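Local coordinates for protein proline dehydrogenase (Bradyrhizobium japonicum USDA 110, PDB 3HAZ) that couples FAD-dependent oxidation of proline to NAD-dependent oxidation of glutamate semialdehyde, probably supplying glutamate as a source of carbon and nitrogen, at residues A[20-25]-A[369-374]; A[24-29]-A[486-491]; A[654-659]-A[721-726]; A[729-734]-A[741-746]. All coordinates share one frame; numbering follows the deposited sequence.

Contact 1: residues A[20-25]-A[369-374]. With FAD (flavin-adenine dinucleotide), chain C; SO4 (sulfate ion), chain F.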
# COMPACT_ATOMS: atom_id res chain seq x y z
N GLU A 20 28.67 3.82 -20.79
CA GLU A 20 29.95 3.47 -21.40
C GLU A 20 31.00 4.56 -21.17
O GLU A 20 32.19 4.26 -21.03
CB GLU A 20 29.77 3.20 -22.89
CG GLU A 20 28.84 2.02 -23.17
CD GLU A 20 28.67 1.73 -24.66
OE1 GLU A 20 28.88 2.65 -25.47
OE2 GLU A 20 28.33 0.58 -25.00
N ILE A 21 30.57 5.81 -21.14
CA ILE A 21 31.48 6.91 -20.83
C ILE A 21 31.92 6.80 -19.37
O ILE A 21 33.10 6.89 -19.06
CB ILE A 21 30.86 8.30 -21.13
CG1 ILE A 21 30.67 8.49 -22.64
CG2 ILE A 21 31.73 9.42 -20.57
CD1 ILE A 21 29.95 9.77 -23.01
N ALA A 22 30.94 6.59 -18.49
CA ALA A 22 31.22 6.43 -17.07
C ALA A 22 32.15 5.24 -16.80
O ALA A 22 32.92 5.26 -15.84
CB ALA A 22 29.92 6.28 -16.29
N ALA A 23 32.07 4.21 -17.64
CA ALA A 23 32.91 3.03 -17.46
C ALA A 23 34.37 3.38 -17.69
O ALA A 23 35.26 2.68 -17.21
CB ALA A 23 32.46 1.90 -18.40
N ARG A 24 34.63 4.46 -18.42
CA ARG A 24 35.99 4.92 -18.65
C ARG A 24 36.40 5.94 -17.59
O ARG A 24 37.49 5.85 -17.01
CB ARG A 24 36.14 5.54 -20.04
CG ARG A 24 35.72 4.64 -21.20
CD ARG A 24 35.94 5.34 -22.55
NE ARG A 24 35.28 6.65 -22.62
CZ ARG A 24 35.92 7.81 -22.52
NH1 ARG A 24 37.24 7.84 -22.34
NH2 ARG A 24 35.24 8.95 -22.59
N LEU A 25 35.53 6.92 -17.33
CA LEU A 25 35.85 8.04 -16.46
C LEU A 25 36.00 7.67 -14.98
O LEU A 25 36.80 8.28 -14.27
CB LEU A 25 34.81 9.16 -16.59
CG LEU A 25 34.54 9.73 -17.98
CD1 LEU A 25 33.49 10.82 -17.89
CD2 LEU A 25 35.82 10.26 -18.64
N LYS A 369 24.68 15.76 -12.64
CA LYS A 369 25.64 16.83 -12.42
C LYS A 369 27.04 16.28 -12.14
O LYS A 369 28.05 16.83 -12.61
CB LYS A 369 25.16 17.73 -11.28
CG LYS A 369 25.73 19.16 -11.27
CD LYS A 369 27.08 19.21 -10.57
CE LYS A 369 27.53 20.65 -10.35
NZ LYS A 369 28.75 20.71 -9.50
N ALA A 370 27.10 15.19 -11.38
CA ALA A 370 28.36 14.55 -11.03
C ALA A 370 29.11 14.04 -12.27
O ALA A 370 30.33 13.97 -12.27
CB ALA A 370 28.15 13.40 -10.05
N MET A 371 28.36 13.67 -13.31
CA MET A 371 28.98 13.24 -14.56
C MET A 371 29.63 14.42 -15.29
O MET A 371 30.68 14.29 -15.91
CB MET A 371 27.96 12.53 -15.47
CG MET A 371 27.65 11.09 -15.08
SD MET A 371 29.09 9.99 -15.20
CE MET A 371 29.32 9.81 -16.97
N THR A 372 28.99 15.59 -15.21
CA THR A 372 29.60 16.79 -15.77
C THR A 372 30.88 17.11 -15.02
O THR A 372 31.90 17.45 -15.62
CB THR A 372 28.64 17.99 -15.74
OG1 THR A 372 27.63 17.82 -16.75
CG2 THR A 372 29.40 19.30 -16.00
N ASP A 373 30.81 17.00 -13.70
CA ASP A 373 31.96 17.28 -12.85
C ASP A 373 33.11 16.31 -13.13
O ASP A 373 34.26 16.72 -13.20
CB ASP A 373 31.57 17.24 -11.36
CG ASP A 373 30.91 18.52 -10.90
OD1 ASP A 373 30.98 19.54 -11.63
OD2 ASP A 373 30.33 18.52 -9.80
N LEU A 374 32.78 15.03 -13.31
CA LEU A 374 33.76 14.03 -13.70
C LEU A 374 34.39 14.34 -15.05
O LEU A 374 35.61 14.27 -15.21
CB LEU A 374 33.13 12.64 -13.77
CG LEU A 374 33.05 11.78 -12.51
CD1 LEU A 374 32.50 10.42 -12.87
CD2 LEU A 374 34.42 11.66 -11.86
PA FAD C . 28.98 24.13 -10.66
O1A FAD C . 27.83 24.46 -9.54
O2A FAD C . 30.03 23.25 -10.14
O5B FAD C . 28.27 23.39 -11.92
C5B FAD C . 27.16 24.01 -12.50
C4B FAD C . 26.83 23.33 -13.84
O4B FAD C . 26.92 21.81 -13.96
C3B FAD C . 26.06 23.85 -14.89
O3B FAD C . 26.26 25.19 -15.29
C2B FAD C . 26.01 22.72 -15.90
O2B FAD C . 26.86 22.84 -17.02
C1B FAD C . 26.16 21.48 -15.10
N9A FAD C . 24.96 20.81 -14.64
C8A FAD C . 24.00 21.29 -13.74
N7A FAD C . 23.07 20.30 -13.57
C5A FAD C . 23.47 19.20 -14.37
C6A FAD C . 22.86 17.84 -14.59
N6A FAD C . 21.62 17.46 -13.92
N1A FAD C . 23.44 16.98 -15.40
C2A FAD C . 24.64 17.31 -16.05
N3A FAD C . 25.23 18.62 -15.83
C4A FAD C . 24.62 19.52 -14.99
N1 FAD C . 29.30 28.06 -20.72
C2 FAD C . 29.00 27.81 -22.04
O2 FAD C . 28.04 26.87 -22.34
N3 FAD C . 29.64 28.56 -23.08
C4 FAD C . 30.56 29.52 -22.77
O4 FAD C . 31.24 30.20 -23.79
C4X FAD C . 30.89 29.78 -21.39
N5 FAD C . 31.90 30.82 -21.04
C5X FAD C . 32.20 31.08 -19.68
C6 FAD C . 33.19 32.11 -19.33
C7 FAD C . 33.49 32.35 -17.97
C7M FAD C . 34.50 33.44 -17.62
C8 FAD C . 32.83 31.57 -16.90
C8M FAD C . 33.13 31.82 -15.41
C9 FAD C . 31.88 30.59 -17.24
C9A FAD C . 31.55 30.33 -18.65
N10 FAD C . 30.57 29.31 -19.01
C10 FAD C . 30.27 29.06 -20.40
C1' FAD C . 29.99 28.37 -17.99
C2' FAD C . 28.64 28.81 -17.36
O2' FAD C . 28.41 30.19 -17.61
C3' FAD C . 28.66 28.46 -15.86
O3' FAD C . 29.44 29.42 -15.15
C4' FAD C . 29.23 27.03 -15.57
O4' FAD C . 28.75 25.98 -16.35
C5' FAD C . 29.20 26.68 -14.06
O5' FAD C . 30.17 25.71 -13.70
P FAD C . 30.80 25.78 -12.16
O1P FAD C . 32.00 24.63 -12.00
O2P FAD C . 31.29 27.14 -11.90
O3P FAD C . 29.54 25.57 -11.14
S SO4 F . 24.02 14.04 -8.77
O1 SO4 F . 24.49 13.03 -7.82
O2 SO4 F . 22.90 13.52 -9.55
O3 SO4 F . 23.59 15.22 -8.02
O4 SO4 F . 25.12 14.38 -9.66
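A22 meets M371 where two helices pass each other: the axes of segments 20-25 and 369-374 come within 11.2 Å, their N-to-C directions are 49° apart, and the CA atoms of A22 and M371 stand 7.6 Å from each other. M371 bridges this wide spacing. Its chain bends at both chi2 and chi3 and lays the end of the thioether alongside the small A22, CE 3.6 Å from A22 CB with SD close behind. I21 CG2 and L25 CD1 approach the same CE more loosely, L25 CD1 at 4.4 Å, so three residues of the N-terminal helix gather round one thioether methyl. The contact is thus purely apolar, and it packs helix 18-28 against helix 369-384, which, after helix 348-357, leads into strand 390-395 of the proline dehydrogenase TIM-type barrel. Helix 369-384 turns other side chains to FAD. K369, bent at chi2 (-85°), carries its CB and CG past the adenine and sets NZ 2.9 Å from the diphosphate oxygen FAD O2A. The same NZ forms a salt bridge with D373, 2.7 Å to OD2 on its syn lone pair, while D373 OD1 pairs with K344. Replacing K369 by a leucine would probably leave FAD O2A without its cationic partner and D373 OD2 without its mate one turn on. T372 OG1 donates to the adenine nitrogen FAD N3A at 2.7 Å. At the start of the helix, A370 N lies 2.7 Å from O4 of a sulfate, probably from the crystallisation liquor, which R368 also binds.

Contact 2: residues A[24-29]-A[486-491]; sequences RLLPAS and RPADAI
L26 and A488 meet without any aromatic ring, so there is no ring face or edge to cover; the flat group that matters is the carbonyl of L26. Its O accepts S29 OG at 2.8 Å, the donor tilted 26° from the carbonyl plane with a C=O...donor angle of 134°. S29 OG swings back to that oxygen because it sits between its own backbone N and carbonyl carbon (chi1 76°), and this places OG 3.5 Å from A488 CB as well. The two methyls of L26 divide the work: CD2 lies 3.8 Å from A488 CB and equally near A488 CA, whereas CD1 approaches I491 CG2 at 4.1 Å, the two side chains passing at a slant. Helix 18-28 is kinked at P27, whose N has no bond to the preceding turn. Plain packing joins this N-terminal helix to the short helix 487-491, which follows the barrel. Helix 369-384 lies against both: its L374 touches L26 and P487, and its A370 touches I491, while A490 O is held by R368. With carbon-to-carbon touches, and the S29 hydroxyl bonded within its own segment, the join depends on shape and dispersion rather than on polar pairing.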
# COMPACT_ATOMS: atom_id res chain seq x y z
N ARG A 24 34.63 4.46 -18.42
CA ARG A 24 35.99 4.92 -18.65
C ARG A 24 36.40 5.94 -17.59
O ARG A 24 37.49 5.85 -17.01
CB ARG A 24 36.14 5.54 -20.04
CG ARG A 24 35.72 4.64 -21.20
CD ARG A 24 35.94 5.34 -22.55
NE ARG A 24 35.28 6.65 -22.62
CZ ARG A 24 35.92 7.81 -22.52
NH1 ARG A 24 37.24 7.84 -22.34
NH2 ARG A 24 35.24 8.95 -22.59
N LEU A 25 35.53 6.92 -17.33
CA LEU A 25 35.85 8.04 -16.46
C LEU A 25 36.00 7.67 -14.98
O LEU A 25 36.80 8.28 -14.27
CB LEU A 25 34.81 9.16 -16.59
CG LEU A 25 34.54 9.73 -17.98
CD1 LEU A 25 33.49 10.82 -17.89
CD2 LEU A 25 35.82 10.26 -18.64
N LEU A 26 35.21 6.70 -14.52
CA LEU A 26 35.22 6.35 -13.10
C LEU A 26 36.57 5.78 -12.62
O LEU A 26 37.11 6.24 -11.62
CB LEU A 26 34.07 5.40 -12.75
CG LEU A 26 32.68 6.03 -12.64
CD1 LEU A 26 31.61 4.95 -12.47
CD2 LEU A 26 32.60 7.02 -11.50
N PRO A 27 37.10 4.77 -13.33
CA PRO A 27 38.40 4.25 -12.88
C PRO A 27 39.51 5.29 -13.02
O PRO A 27 40.33 5.42 -12.12
CB PRO A 27 38.65 3.07 -13.82
CG PRO A 27 37.30 2.69 -14.34
CD PRO A 27 36.52 3.97 -14.42
N ALA A 28 39.51 6.02 -14.12
CA ALA A 28 40.57 6.99 -14.40
C ALA A 28 40.58 8.16 -13.41
O ALA A 28 41.58 8.86 -13.29
CB ALA A 28 40.46 7.51 -15.83
N SER A 29 39.47 8.36 -12.70
CA SER A 29 39.35 9.48 -11.77
C SER A 29 40.10 9.23 -10.47
O SER A 29 40.30 10.14 -9.68
CB SER A 29 37.88 9.78 -11.45
OG SER A 29 37.36 8.82 -10.55
N ARG A 486 33.40 13.70 -3.64
CA ARG A 486 33.94 13.46 -4.97
C ARG A 486 32.85 12.97 -5.93
O ARG A 486 31.98 12.18 -5.55
CB ARG A 486 35.12 12.50 -4.92
CG ARG A 486 36.48 13.20 -4.84
CD ARG A 486 36.48 14.35 -3.83
NE ARG A 486 37.81 14.60 -3.28
CZ ARG A 486 38.04 15.24 -2.13
NH1 ARG A 486 37.02 15.70 -1.42
NH2 ARG A 486 39.28 15.41 -1.70
N PRO A 487 32.89 13.46 -7.18
CA PRO A 487 31.90 13.11 -8.20
C PRO A 487 31.78 11.61 -8.41
O PRO A 487 30.67 11.09 -8.52
CB PRO A 487 32.43 13.81 -9.45
CG PRO A 487 33.19 15.00 -8.91
CD PRO A 487 33.83 14.50 -7.65
N ALA A 488 32.91 10.92 -8.47
CA ALA A 488 32.91 9.47 -8.63
C ALA A 488 32.12 8.77 -7.52
O ALA A 488 31.50 7.74 -7.74
CB ALA A 488 34.35 8.94 -8.68
N ASP A 489 32.14 9.35 -6.32
CA ASP A 489 31.44 8.74 -5.19
C ASP A 489 29.94 9.00 -5.23
O ASP A 489 29.17 8.34 -4.54
CB ASP A 489 32.03 9.22 -3.87
CG ASP A 489 33.43 8.69 -3.63
OD1 ASP A 489 33.73 7.59 -4.14
OD2 ASP A 489 34.22 9.37 -2.94
N ALA A 490 29.53 9.97 -6.04
CA ALA A 490 28.12 10.26 -6.22
C ALA A 490 27.53 9.33 -7.27
O ALA A 490 26.36 8.94 -7.17
CB ALA A 490 27.93 11.72 -6.63
N ILE A 491 28.34 8.99 -8.27
CA ILE A 491 27.92 8.10 -9.35
C ILE A 491 28.04 6.63 -8.96
O ILE A 491 27.14 5.83 -9.21
CB ILE A 491 28.76 8.36 -10.63
CG1 ILE A 491 28.59 9.80 -11.11
CG2 ILE A 491 28.39 7.39 -11.74
CD1 ILE A 491 27.15 10.22 -11.29

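Contact 3: residues A[654-659]-A[721-726]. With NAD (nicotinamide-adenine-dinucleotide), chain D.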
# COMPACT_ATOMS: atom_id res chain seq x y z
N VAL A 654 -17.66 9.85 -43.26
CA VAL A 654 -17.03 10.55 -44.36
C VAL A 654 -15.95 11.45 -43.79
O VAL A 654 -16.22 12.28 -42.92
CB VAL A 654 -18.07 11.41 -45.11
CG1 VAL A 654 -17.40 12.26 -46.19
CG2 VAL A 654 -19.15 10.52 -45.71
N ALA A 655 -14.71 11.26 -44.24
CA ALA A 655 -13.59 12.09 -43.80
C ALA A 655 -13.13 12.99 -44.93
O ALA A 655 -12.78 12.52 -46.02
CB ALA A 655 -12.45 11.22 -43.31
N ILE A 656 -13.12 14.29 -44.68
CA ILE A 656 -12.71 15.27 -45.68
C ILE A 656 -11.56 16.11 -45.12
O ILE A 656 -11.68 16.70 -44.06
CB ILE A 656 -13.89 16.18 -46.07
CG1 ILE A 656 -15.00 15.37 -46.74
CG2 ILE A 656 -13.41 17.31 -46.97
CD1 ILE A 656 -16.29 16.14 -46.92
N SER A 657 -10.45 16.15 -45.85
CA SER A 657 -9.22 16.74 -45.34
C SER A 657 -8.66 17.83 -46.26
O SER A 657 -8.98 17.86 -47.45
CB SER A 657 -8.17 15.64 -45.14
OG SER A 657 -8.03 14.86 -46.32
N PRO A 658 -7.81 18.72 -45.70
CA PRO A 658 -7.22 19.84 -46.44
C PRO A 658 -5.86 19.49 -47.03
O PRO A 658 -5.32 18.41 -46.78
CB PRO A 658 -7.02 20.91 -45.35
CG PRO A 658 -7.11 20.17 -44.01
CD PRO A 658 -7.37 18.72 -44.30
N TRP A 659 -5.29 20.43 -47.78
CA TRP A 659 -4.02 20.23 -48.47
C TRP A 659 -2.79 20.59 -47.63
O TRP A 659 -1.67 20.21 -47.96
CB TRP A 659 -4.00 21.04 -49.77
CG TRP A 659 -4.35 22.48 -49.55
CD1 TRP A 659 -5.57 23.07 -49.73
CD2 TRP A 659 -3.47 23.52 -49.09
NE1 TRP A 659 -5.50 24.41 -49.42
CE2 TRP A 659 -4.22 24.71 -49.02
CE3 TRP A 659 -2.12 23.55 -48.73
CZ2 TRP A 659 -3.67 25.92 -48.60
CZ3 TRP A 659 -1.57 24.76 -48.32
CH2 TRP A 659 -2.34 25.92 -48.26
N ALA A 721 -21.17 15.09 -52.77
CA ALA A 721 -21.91 13.86 -53.00
C ALA A 721 -21.81 12.92 -51.80
O ALA A 721 -22.79 12.28 -51.41
CB ALA A 721 -21.42 13.18 -54.26
N LEU A 722 -20.61 12.84 -51.22
CA LEU A 722 -20.40 11.99 -50.05
C LEU A 722 -21.21 12.47 -48.86
O LEU A 722 -21.88 11.68 -48.21
CB LEU A 722 -18.91 11.94 -49.68
CG LEU A 722 -17.96 11.33 -50.72
CD1 LEU A 722 -16.54 11.27 -50.19
CD2 LEU A 722 -18.44 9.94 -51.12
N THR A 723 -21.14 13.76 -48.56
CA THR A 723 -21.83 14.31 -47.38
C THR A 723 -23.35 14.29 -47.53
O THR A 723 -24.07 14.31 -46.54
CB THR A 723 -21.36 15.74 -47.04
OG1 THR A 723 -21.65 16.62 -48.14
CG2 THR A 723 -19.87 15.77 -46.75
N ALA A 724 -23.83 14.25 -48.77
CA ALA A 724 -25.26 14.27 -49.01
C ALA A 724 -25.86 12.87 -48.98
O ALA A 724 -27.07 12.71 -48.85
CB ALA A 724 -25.57 14.97 -50.34
N HIS A 725 -25.01 11.85 -49.08
CA HIS A 725 -25.48 10.46 -49.08
C HIS A 725 -26.29 10.13 -47.83
O HIS A 725 -25.83 10.35 -46.71
CB HIS A 725 -24.30 9.49 -49.22
CG HIS A 725 -24.70 8.12 -49.67
ND1 HIS A 725 -25.40 7.25 -48.87
CD2 HIS A 725 -24.50 7.48 -50.85
CE1 HIS A 725 -25.61 6.12 -49.53
NE2 HIS A 725 -25.07 6.24 -50.73
N PRO A 726 -27.50 9.58 -48.02
CA PRO A 726 -28.43 9.28 -46.92
C PRO A 726 -27.94 8.24 -45.91
O PRO A 726 -28.45 8.21 -44.78
CB PRO A 726 -29.67 8.75 -47.66
CG PRO A 726 -29.14 8.29 -48.99
CD PRO A 726 -28.13 9.34 -49.33
PA NAD D . -11.47 24.02 -48.11
O1A NAD D . -12.85 24.50 -47.35
O2A NAD D . -11.23 24.88 -49.28
O5B NAD D . -11.70 22.44 -48.59
C5B NAD D . -11.09 21.40 -47.84
C4B NAD D . -11.71 20.03 -48.16
O4B NAD D . -13.19 20.04 -48.30
C3B NAD D . -11.26 19.39 -49.54
O3B NAD D . -10.82 18.06 -49.57
C2B NAD D . -12.36 19.87 -50.47
O2B NAD D . -12.38 19.45 -51.82
C1B NAD D . -13.54 19.64 -49.63
N9A NAD D . -14.70 20.41 -50.09
C8A NAD D . -14.69 21.57 -50.80
N7A NAD D . -16.05 21.96 -51.02
C5A NAD D . -16.88 20.99 -50.42
C6A NAD D . -18.26 20.87 -50.34
N6A NAD D . -19.11 21.88 -50.94
N1A NAD D . -18.82 19.81 -49.69
C2A NAD D . -18.01 18.85 -49.11
N3A NAD D . -16.64 18.97 -49.19
C4A NAD D . -16.08 20.04 -49.85
O3 NAD D . -10.17 24.05 -47.05
PN NAD D . -8.61 23.99 -47.66
O1N NAD D . -8.45 25.16 -48.83
O2N NAD D . -8.34 22.67 -48.21
O5D NAD D . -7.52 24.30 -46.43
C5D NAD D . -7.42 25.61 -45.89
C4D NAD D . -8.40 25.84 -44.72
O4D NAD D . -8.57 24.71 -43.76
C3D NAD D . -8.24 27.12 -43.78
O3D NAD D . -9.31 28.03 -43.67
C2D NAD D . -7.69 26.45 -42.50
O2D NAD D . -7.43 27.20 -41.33
C1D NAD D . -8.51 25.22 -42.44
N1N NAD D . -7.82 24.25 -41.59
C2N NAD D . -8.15 24.19 -40.22
C3N NAD D . -7.45 23.24 -39.36
C7N NAD D . -7.82 23.16 -37.86
O7N NAD D . -7.42 22.26 -37.22
N7N NAD D . -8.76 24.10 -37.29
C4N NAD D . -6.41 22.35 -39.92
C5N NAD D . -6.09 22.41 -41.28
C6N NAD D . -6.79 23.37 -42.16
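V654 and L722 meet strand against helix, their side chains set at a slant to each other. With CG1 opposite the backbone N (chi1 174°), V654 lays this methyl 3.8 Å from L722 CB and also brings it within 4.3 Å of T723 CG2. Two residues further along the strand, I656 crosses T723 at about a right angle, its CD1 3.6 Å from T723 CG2. T723 is turned so that its two branches serve different ends: at chi1 61° the hydroxyl points back into its own helix, where OG1 bonds to A720 O, and the methyl is left to meet the strand. I656 also takes part in the cofactor site, since its CD1 lies 3.6 Å from the adenine atom NAD N3A. Past the end of the strand, the chain follows the cofactor from the adenosine ribose toward the nicotinamide, as in the Rossmann-type NAD-binding domain of aldehyde dehydrogenases. S657 O accepts the adenosine ribose hydroxyl NAD O3B at 2.8 Å, P658 CG packs 3.7 Å from nicotinamide C5N, and W659 NE1 makes a weak bond of 3.1 Å to the diphosphate oxygen NAD O1N, which lies at the indole edge near its plane, the N-H...O angle being 138°. Strand 641-656 runs in the sheet between strands 679-683 and 730-734. Helix 716-724 covers V654 and I656, and A655 turns away to V670 of helix 664-675. L722 packs further onto A552 and V556 of helix 549-567.

Contact 4: residues A[729-734]-A[741-746]; sequences AGVVFT and RSINRA. With NAD (nicotinamide-adenine-dinucleotide), chain D.
V731 and F733 meet I743 inside a beta-alpha-beta unit, strand 730-734, helix 737-749 and strand 757-760, of the NAD-binding domain of the aldehyde dehydrogenase half. Alternate residues of the strand face the helix. V731 offers CG1, 4.2 Å from I743 CG2, and F733 brings its ring to the other branch, with CD1 3.5 Å from I743 CD1; the methyl approaches the ring obliquely. A chi1 of 170°, with CG anti to the backbone N, carries the F733 ring past I743 to the cofactor: F733 CE1 lies 3.3 Å from the ribose oxygen NAD O4B, and NAD O1A sits in the ring plane at the edge. With an alanine here instead of F733, a gap is likely to open beside the adenosine ribose, and I743 CD1 would probably lose the phenyl ring it packs on. I743 thus packs against both the strand and the adenine, so the helix helps to form the adenine end of the pocket. R745 of this helix forms a salt bridge with D751 of the second subunit. The aliphatic R741 CB lies 4.2 Å above the centre of the R745 guanidinium plane, and I743 CG1 rests 3.6 Å from adenine C2A.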
# COMPACT_ATOMS: atom_id res chain seq x y z
N ALA A 729 -23.08 8.01 -41.42
CA ALA A 729 -23.34 8.13 -39.99
C ALA A 729 -22.67 9.34 -39.34
O ALA A 729 -22.83 9.60 -38.15
CB ALA A 729 -22.91 6.86 -39.27
N GLY A 730 -21.91 10.09 -40.12
CA GLY A 730 -21.22 11.25 -39.59
C GLY A 730 -20.15 11.76 -40.52
O GLY A 730 -19.74 11.07 -41.47
N VAL A 731 -19.70 12.98 -40.24
CA VAL A 731 -18.71 13.65 -41.06
C VAL A 731 -17.62 14.30 -40.20
O VAL A 731 -17.91 15.05 -39.26
CB VAL A 731 -19.36 14.71 -41.96
CG1 VAL A 731 -18.31 15.54 -42.69
CG2 VAL A 731 -20.32 14.05 -42.96
N VAL A 732 -16.37 13.98 -40.50
CA VAL A 732 -15.24 14.65 -39.87
C VAL A 732 -14.56 15.50 -40.94
O VAL A 732 -14.08 14.97 -41.96
CB VAL A 732 -14.27 13.64 -39.21
CG1 VAL A 732 -13.81 12.60 -40.22
CG2 VAL A 732 -13.07 14.35 -38.56
N PHE A 733 -14.54 16.81 -40.73
CA PHE A 733 -14.09 17.76 -41.74
C PHE A 733 -13.05 18.74 -41.21
O PHE A 733 -13.16 19.26 -40.10
CB PHE A 733 -15.30 18.55 -42.26
CG PHE A 733 -14.93 19.72 -43.12
CD1 PHE A 733 -14.71 19.56 -44.47
CD2 PHE A 733 -14.83 20.99 -42.57
CE1 PHE A 733 -14.38 20.64 -45.27
CE2 PHE A 733 -14.49 22.07 -43.36
CZ PHE A 733 -14.27 21.90 -44.71
N THR A 734 -12.03 18.99 -42.02
CA THR A 734 -11.11 20.08 -41.73
C THR A 734 -10.91 20.90 -42.99
O THR A 734 -10.50 20.37 -44.03
CB THR A 734 -9.75 19.58 -41.22
OG1 THR A 734 -9.94 18.85 -40.01
CG2 THR A 734 -8.84 20.75 -40.95
N ARG A 741 -20.05 25.11 -43.20
CA ARG A 741 -21.45 25.52 -43.13
C ARG A 741 -22.28 24.88 -44.23
O ARG A 741 -23.44 24.51 -44.03
CB ARG A 741 -21.58 27.04 -43.20
CG ARG A 741 -21.20 27.76 -41.92
CD ARG A 741 -21.82 29.14 -41.87
NE ARG A 741 -21.25 30.02 -42.89
CZ ARG A 741 -20.13 30.71 -42.71
NH1 ARG A 741 -19.47 30.62 -41.56
NH2 ARG A 741 -19.67 31.49 -43.68
N SER A 742 -21.69 24.77 -45.42
CA SER A 742 -22.35 24.13 -46.55
C SER A 742 -22.61 22.66 -46.25
O SER A 742 -23.70 22.14 -46.51
CB SER A 742 -21.50 24.29 -47.81
OG SER A 742 -21.90 23.37 -48.81
N ILE A 743 -21.61 21.98 -45.70
CA ILE A 743 -21.75 20.58 -45.29
C ILE A 743 -22.83 20.45 -44.22
O ILE A 743 -23.70 19.59 -44.31
CB ILE A 743 -20.43 20.00 -44.76
CG1 ILE A 743 -19.49 19.67 -45.93
CG2 ILE A 743 -20.70 18.76 -43.92
CD1 ILE A 743 -18.04 19.49 -45.51
N ASN A 744 -22.76 21.32 -43.22
CA ASN A 744 -23.73 21.30 -42.13
C ASN A 744 -25.16 21.45 -42.65
O ASN A 744 -26.07 20.76 -42.19
CB ASN A 744 -23.41 22.39 -41.11
CG ASN A 744 -24.11 22.17 -39.79
OD1 ASN A 744 -24.35 21.03 -39.39
ND2 ASN A 744 -24.44 23.26 -39.10
N ARG A 745 -25.35 22.35 -43.61
CA ARG A 745 -26.67 22.55 -44.20
C ARG A 745 -27.15 21.32 -44.96
O ARG A 745 -28.30 20.92 -44.83
CB ARG A 745 -26.69 23.78 -45.11
CG ARG A 745 -26.82 25.09 -44.33
CD ARG A 745 -26.24 26.28 -45.08
NE ARG A 745 -25.98 27.39 -44.15
CZ ARG A 745 -25.30 28.48 -44.46
NH1 ARG A 745 -25.11 29.43 -43.55
NH2 ARG A 745 -24.81 28.64 -45.69
N ALA A 746 -26.26 20.71 -45.74
CA ALA A 746 -26.60 19.49 -46.47
C ALA A 746 -27.00 18.37 -45.51
O ALA A 746 -27.94 17.62 -45.77
CB ALA A 746 -25.46 19.05 -47.37
PA NAD D . -11.47 24.02 -48.11
O1A NAD D . -12.85 24.50 -47.35
O2A NAD D . -11.23 24.88 -49.28
O5B NAD D . -11.70 22.44 -48.59
C5B NAD D . -11.09 21.40 -47.84
C4B NAD D . -11.71 20.03 -48.16
O4B NAD D . -13.19 20.04 -48.30
C3B NAD D . -11.26 19.39 -49.54
O3B NAD D . -10.82 18.06 -49.57
C2B NAD D . -12.36 19.87 -50.47
O2B NAD D . -12.38 19.45 -51.82
C1B NAD D . -13.54 19.64 -49.63
N9A NAD D . -14.70 20.41 -50.09
C8A NAD D . -14.69 21.57 -50.80
N7A NAD D . -16.05 21.96 -51.02
C5A NAD D . -16.88 20.99 -50.42
C6A NAD D . -18.26 20.87 -50.34
N6A NAD D . -19.11 21.88 -50.94
N1A NAD D . -18.82 19.81 -49.69
C2A NAD D . -18.01 18.85 -49.11
N3A NAD D . -16.64 18.97 -49.19
C4A NAD D . -16.08 20.04 -49.85
O3 NAD D . -10.17 24.05 -47.05
PN NAD D . -8.61 23.99 -47.66
O1N NAD D . -8.45 25.16 -48.83
O2N NAD D . -8.34 22.67 -48.21
O5D NAD D . -7.52 24.30 -46.43
C5D NAD D . -7.42 25.61 -45.89
C4D NAD D . -8.40 25.84 -44.72
O4D NAD D . -8.57 24.71 -43.76
C3D NAD D . -8.24 27.12 -43.78
O3D NAD D . -9.31 28.03 -43.67
C2D NAD D . -7.69 26.45 -42.50
O2D NAD D . -7.43 27.20 -41.33
C1D NAD D . -8.51 25.22 -42.44
N1N NAD D . -7.82 24.25 -41.59
C2N NAD D . -8.15 24.19 -40.22
C3N NAD D . -7.45 23.24 -39.36
C7N NAD D . -7.82 23.16 -37.86
O7N NAD D . -7.42 22.26 -37.22
N7N NAD D . -8.76 24.10 -37.29
C4N NAD D . -6.41 22.35 -39.92
C5N NAD D . -6.09 22.41 -41.28
C6N NAD D . -6.79 23.37 -42.16

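How the contacts relate
From the N terminus, helix 18-28 opens contacts 1 and 2, which share R24 and L25. Contact 1 closes first, after 343 intervening residues, at helix 369-384; contact 2 spans 456 residues to helix 487-491, so the first loop lies almost wholly within the second. Their centres are about 6 Å apart, and together they join the N-terminal helix to the barrel and to the segment following it. Contacts 3 and 4 come later, in series: 61 residues separate the segments of contact 3 and six those of contact 4. They meet through adjacent strands 641-656 and 730-734 and the shared NAD, their centres about 58 to 64 Å from those of contacts 1 and 2.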